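Local coordinates for testis-expressed protein 101 (Mus musculus, PDB 7BPS) that controls the binding of sperm to the zona pellucida and sperm migration into the oviduct, probably through the adhesion molecule ADAM3, at residues A[5-9]-A[91-95]; A[10-14]-A[154-158]. All coordinates share one frame; numbering follows the deposited sequence.

Contact 1. Residues A[5-9]-A[91-95]; sequences TYCQV and SLCNN
The disulfide-rich core of the first Ly6/uPAR domain is where Tyr6, Cys7 and Gln8 of the first strand meet Ser91, Leu92 and Asn94 of the loop that follows strand 80-88. The hydroxyl of Ser91 accepts from the backbone at the start of the strand. Ser91 OG takes a nearly straight bond (170° at the hydrogen) from Tyr6 N at 2.8 Å. Ser91 OG takes a second bond from Thr5 N at 3.0 Å. Leu92 N then binds Tyr6 O at 2.7 Å, and Leu92 CD2 packs on Tyr6 CB at 3.7 Å.

Asn94 grips Gln8 by the backbone, using both ends of its amide. Gln8 N donates to Asn94 OD1 at 2.9 Å, in the carbonyl plane and on a lone pair. Asn94 ND2 returns a bond to Gln8 O at 2.8 Å. With chi1 at 61°, Asn94 CG lies between the backbone N and the carbonyl carbon, which turns the amide to the strand. ND2 of Asn94 also bonds Gln39 O, so three bonds fix the rotation of this buried amide.

The side chain of Gln8 runs extended past Asn94 O. A water links Gln8 NE2 to Asn95 O. Gln8 OE1 is held by Lys58 NZ and Ser27 N, and Lys58 NZ also reaches Asn94 O. Disulfides flank the contact: Cys7 to Cys38, and Cys88 to Cys93. An asparagine just after the last cysteine, bonded to the first strand beside the disulfides, is a hallmark of the three-finger fold of Ly6/uPAR domains.

Contact 2. Residues A[10-14]-A[154-158]; sequences SQTLS and GGMDA
Gln11 and Leu13 meet Met156 and Ala158 where the two tandem Ly6/uPAR domains of the chain touch. Residues 10-14 belong to strand 6-16 of the first domain. Residues 154-157 lie in the turn between strands 143-152 and 158-163 of the second, a hairpin of its three-finger fold, and Ala158 begins the later of these strands.

Met156 is the buried residue of the group. Met156 SD lies 3.4 Å from Gln11 CB. Met156 CE goes on to Thr12 O at 3.5 Å and to Leu13 CD2 at 4.0 Å. The chain of Met156 bends at both chi2 (-51°) and chi3 (-73°), which folds the thioether over the strand. The side chains of Leu13 and Met156 run antiparallel alongside each other. Leu13 CD1 and CD2 both lie 3.9 Å from Ala158 CB.

Gln11 also meets the glycine backbone with its aliphatic part. Gln11 CB is 3.5 Å from Gly155 O. The contact between these segments is therefore made by apolar groups and carbonyl oxygens, without direct hydrogen bonds.

Further out, each side is fixed by its own sheet. Ser10, Thr12 and Ser14 pair through the backbone with Lys58, Ala56 and Val54 of strand 52-61. Ala158 pairs with Phe151 across the hairpin. Gly154 and Gly155 both have positive phi, which carries the chain round the turn ahead of Met156. Gln11 itself bends at chi2 (81°), and Gln11 CG, not the amide, is the part of the side chain closest to Gly154 O, at 3.3 Å.

From the N terminus the chain enters strand 6-16, which serves both contacts in turn. Contact 1 uses its first residues and closes a loop of 81 residues, bringing the end of the first domain back to its beginning. Contact 2 uses the next residues of the strand and spans 139 residues to reach a hairpin turn of the second domain. The segments alternate along the sequence, so the two closures cross instead of nesting. The centres of contact 1 and contact 2 are about 17 Å apart. One contact thus acts within the first Ly6/uPAR domain, while the other joins that domain's first strand to the second domain.

Contact 1. Residues A[5-9]-A[91-95]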
loop_
_atom_site.group_PDB
_atom_site.type_symbol
_atom_site.label_atom_id
_atom_site.label_comp_id
_atom_site.label_asym_id
_atom_site.label_seq_id
_atom_site.Cartn_x
_atom_site.Cartn_y
_atom_site.Cartn_z
ATOM N N THR A 5 22.943 5.975 -12.507
ATOM C CA THR A 5 22.478 7.375 -12.684
ATOM C C THR A 5 21.249 7.459 -13.608
ATOM O O THR A 5 20.732 8.581 -13.720
ATOM C CB THR A 5 23.601 8.309 -13.173
ATOM O OG1 THR A 5 24.201 7.811 -14.374
ATOM C CG2 THR A 5 24.665 8.532 -12.119
ATOM N N TYR A 6 20.762 6.368 -14.217
ATOM C CA TYR A 6 19.384 6.292 -14.786
ATOM C C TYR A 6 18.531 5.318 -13.957
ATOM O O TYR A 6 19.005 4.207 -13.624
ATOM C CB TYR A 6 19.379 5.870 -16.260
ATOM C CG TYR A 6 19.963 6.886 -17.210
ATOM C CD1 TYR A 6 19.161 7.827 -17.850
ATOM C CD2 TYR A 6 21.328 6.924 -17.460
ATOM C CE1 TYR A 6 19.699 8.765 -18.717
ATOM C CE2 TYR A 6 21.880 7.855 -18.326
ATOM C CZ TYR A 6 21.065 8.783 -18.950
ATOM O OH TYR A 6 21.610 9.701 -19.797
ATOM N N CYS A 7 17.290 5.721 -13.674
ATOM C CA CYS A 7 16.265 4.920 -12.956
ATOM C C CYS A 7 14.945 4.961 -13.710
ATOM O O CYS A 7 14.660 5.973 -14.360
ATOM C CB CYS A 7 16.047 5.470 -11.558
ATOM S SG CYS A 7 17.549 5.440 -10.547
ATOM N N GLN A 8 14.137 3.904 -13.624
ATOM C CA GLN A 8 12.703 3.985 -13.996
ATOM C C GLN A 8 12.029 5.001 -13.069
ATOM O O GLN A 8 12.451 5.124 -11.870
ATOM C CB GLN A 8 12.071 2.607 -13.927
ATOM C CG GLN A 8 12.512 1.711 -15.076
ATOM C CD GLN A 8 11.650 0.478 -15.171
ATOM O OE1 GLN A 8 10.517 0.478 -14.694
ATOM N NE2 GLN A 8 12.185 -0.587 -15.757
ATOM N N VAL A 9 11.102 5.791 -13.617
ATOM C CA VAL A 9 10.369 6.863 -12.876
ATOM C C VAL A 9 8.873 6.781 -13.240
ATOM O O VAL A 9 8.530 6.674 -14.437
ATOM C CB VAL A 9 10.961 8.256 -13.162
ATOM C CG1 VAL A 9 10.235 9.361 -12.406
ATOM C CG2 VAL A 9 12.452 8.294 -12.840
ATOM N N SER A 91 22.277 1.564 -12.689
ATOM C CA SER A 91 21.366 2.158 -13.691
ATOM C C SER A 91 20.304 1.128 -14.063
ATOM O O SER A 91 20.679 -0.055 -14.275
ATOM C CB SER A 91 22.114 2.676 -14.891
ATOM O OG SER A 91 22.352 4.068 -14.735
ATOM N N LEU A 92 19.029 1.557 -14.043
ATOM C CA LEU A 92 17.849 0.776 -14.502
ATOM C C LEU A 92 17.632 -0.463 -13.617
ATOM O O LEU A 92 17.024 -1.437 -14.114
ATOM C CB LEU A 92 18.061 0.344 -15.965
ATOM C CG LEU A 92 18.435 1.445 -16.962
ATOM C CD1 LEU A 92 18.294 0.945 -18.402
ATOM C CD2 LEU A 92 17.607 2.697 -16.751
ATOM N N CYS A 93 18.114 -0.472 -12.377
ATOM C CA CYS A 93 17.986 -1.658 -11.483
ATOM C C CYS A 93 16.528 -1.797 -10.987
ATOM O O CYS A 93 16.090 -2.935 -10.792
ATOM C CB CYS A 93 19.004 -1.597 -10.353
ATOM S SG CYS A 93 18.883 -0.109 -9.322
ATOM N N ASN A 94 15.795 -0.689 -10.843
ATOM C CA ASN A 94 14.386 -0.669 -10.362
ATOM C C ASN A 94 13.456 -1.038 -11.526
ATOM O O ASN A 94 12.673 -0.188 -11.963
ATOM C CB ASN A 94 14.007 0.674 -9.738
ATOM C CG ASN A 94 14.102 1.839 -10.704
ATOM O OD1 ASN A 94 14.760 1.754 -11.747
ATOM N ND2 ASN A 94 13.471 2.944 -10.347
ATOM N N ASN A 95 13.538 -2.286 -11.986
ATOM C CA ASN A 95 12.966 -2.744 -13.272
ATOM C C ASN A 95 11.915 -3.852 -13.051
ATOM O O ASN A 95 11.527 -4.505 -14.035
ATOM C CB ASN A 95 14.106 -3.182 -14.197
ATOM C CG ASN A 95 14.832 -4.432 -13.730
ATOM O OD1 ASN A 95 14.753 -4.834 -12.567
ATOM N ND2 ASN A 95 15.536 -5.079 -14.648
HETATM O O HOH W 1 10.844 -3.080 -16.131
#

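Contact 2. Residues A[10-14]-A[154-158]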
loop_
_atom_site.group_PDB
_atom_site.type_symbol
_atom_site.label_atom_id
_atom_site.label_comp_id
_atom_site.label_asym_id
_atom_site.label_seq_id
_atom_site.Cartn_x
_atom_site.Cartn_y
_atom_site.Cartn_z
ATOM N N SER A 10 8.024 6.732 -12.218
ATOM C CA SER A 10 6.548 6.694 -12.324
ATOM C C SER A 10 5.951 6.823 -10.926
ATOM O O SER A 10 6.553 6.315 -9.971
ATOM C CB SER A 10 6.057 5.465 -13.030
ATOM O OG SER A 10 6.661 4.323 -12.485
ATOM N N GLN A 11 4.850 7.556 -10.837
ATOM C CA GLN A 11 4.004 7.643 -9.630
ATOM C C GLN A 11 2.599 7.325 -10.114
ATOM O O GLN A 11 2.149 8.055 -11.016
ATOM C CB GLN A 11 4.119 9.024 -8.975
ATOM C CG GLN A 11 5.504 9.309 -8.382
ATOM C CD GLN A 11 6.556 9.763 -9.374
ATOM O OE1 GLN A 11 6.300 10.601 -10.222
ATOM N NE2 GLN A 11 7.743 9.175 -9.311
ATOM N N THR A 12 2.000 6.241 -9.614
ATOM C CA THR A 12 0.626 5.801 -9.983
ATOM C C THR A 12 -0.160 5.473 -8.717
ATOM O O THR A 12 0.415 4.993 -7.716
ATOM C CB THR A 12 0.643 4.614 -10.955
ATOM O OG1 THR A 12 1.078 3.441 -10.255
ATOM C CG2 THR A 12 1.555 4.858 -12.145
ATOM N N LEU A 13 -1.439 5.796 -8.775
ATOM C CA LEU A 13 -2.499 5.399 -7.838
ATOM C C LEU A 13 -3.587 4.723 -8.671
ATOM O O LEU A 13 -4.005 5.287 -9.669
ATOM C CB LEU A 13 -3.045 6.658 -7.154
ATOM C CG LEU A 13 -2.054 7.531 -6.373
ATOM C CD1 LEU A 13 -2.661 8.888 -6.058
ATOM C CD2 LEU A 13 -1.595 6.865 -5.091
ATOM N N SER A 14 -4.067 3.570 -8.250
ATOM C CA SER A 14 -5.135 2.837 -8.970
ATOM C C SER A 14 -5.872 1.892 -8.031
ATOM O O SER A 14 -5.319 1.501 -6.964
ATOM C CB SER A 14 -4.591 2.090 -10.150
ATOM O OG SER A 14 -3.548 1.198 -9.767
ATOM N N GLY A 154 7.509 11.858 -2.348
ATOM C CA GLY A 154 7.829 10.993 -3.490
ATOM C C GLY A 154 6.926 11.255 -4.662
ATOM O O GLY A 154 6.917 10.392 -5.552
ATOM N N GLY A 155 6.217 12.392 -4.686
ATOM C CA GLY A 155 5.208 12.694 -5.724
ATOM C C GLY A 155 4.007 11.744 -5.620
ATOM O O GLY A 155 3.330 11.514 -6.647
ATOM N N MET A 156 3.728 11.228 -4.414
ATOM C CA MET A 156 2.749 10.144 -4.167
ATOM C C MET A 156 1.648 10.607 -3.220
ATOM O O MET A 156 0.994 9.693 -2.674
ATOM C CB MET A 156 3.414 8.937 -3.482
ATOM C CG MET A 156 4.297 8.122 -4.371
ATOM S SD MET A 156 3.464 7.667 -5.908
ATOM C CE MET A 156 2.358 6.433 -5.231
ATOM N N ASP A 157 1.428 11.918 -3.055
ATOM C CA ASP A 157 0.490 12.492 -2.051
ATOM C C ASP A 157 -0.928 11.988 -2.342
ATOM O O ASP A 157 -1.367 12.113 -3.501
ATOM C CB ASP A 157 0.546 14.022 -2.046
ATOM C CG ASP A 157 1.935 14.570 -1.795
ATOM O OD1 ASP A 157 2.216 14.937 -0.650
ATOM O OD2 ASP A 157 2.701 14.629 -2.746
ATOM N N ALA A 158 -1.589 11.387 -1.350
ATOM C CA ALA A 158 -2.860 10.654 -1.521
ATOM C C ALA A 158 -3.543 10.413 -0.174
ATOM O O ALA A 158 -2.845 10.451 0.842
ATOM C CB ALA A 158 -2.545 9.357 -2.217
#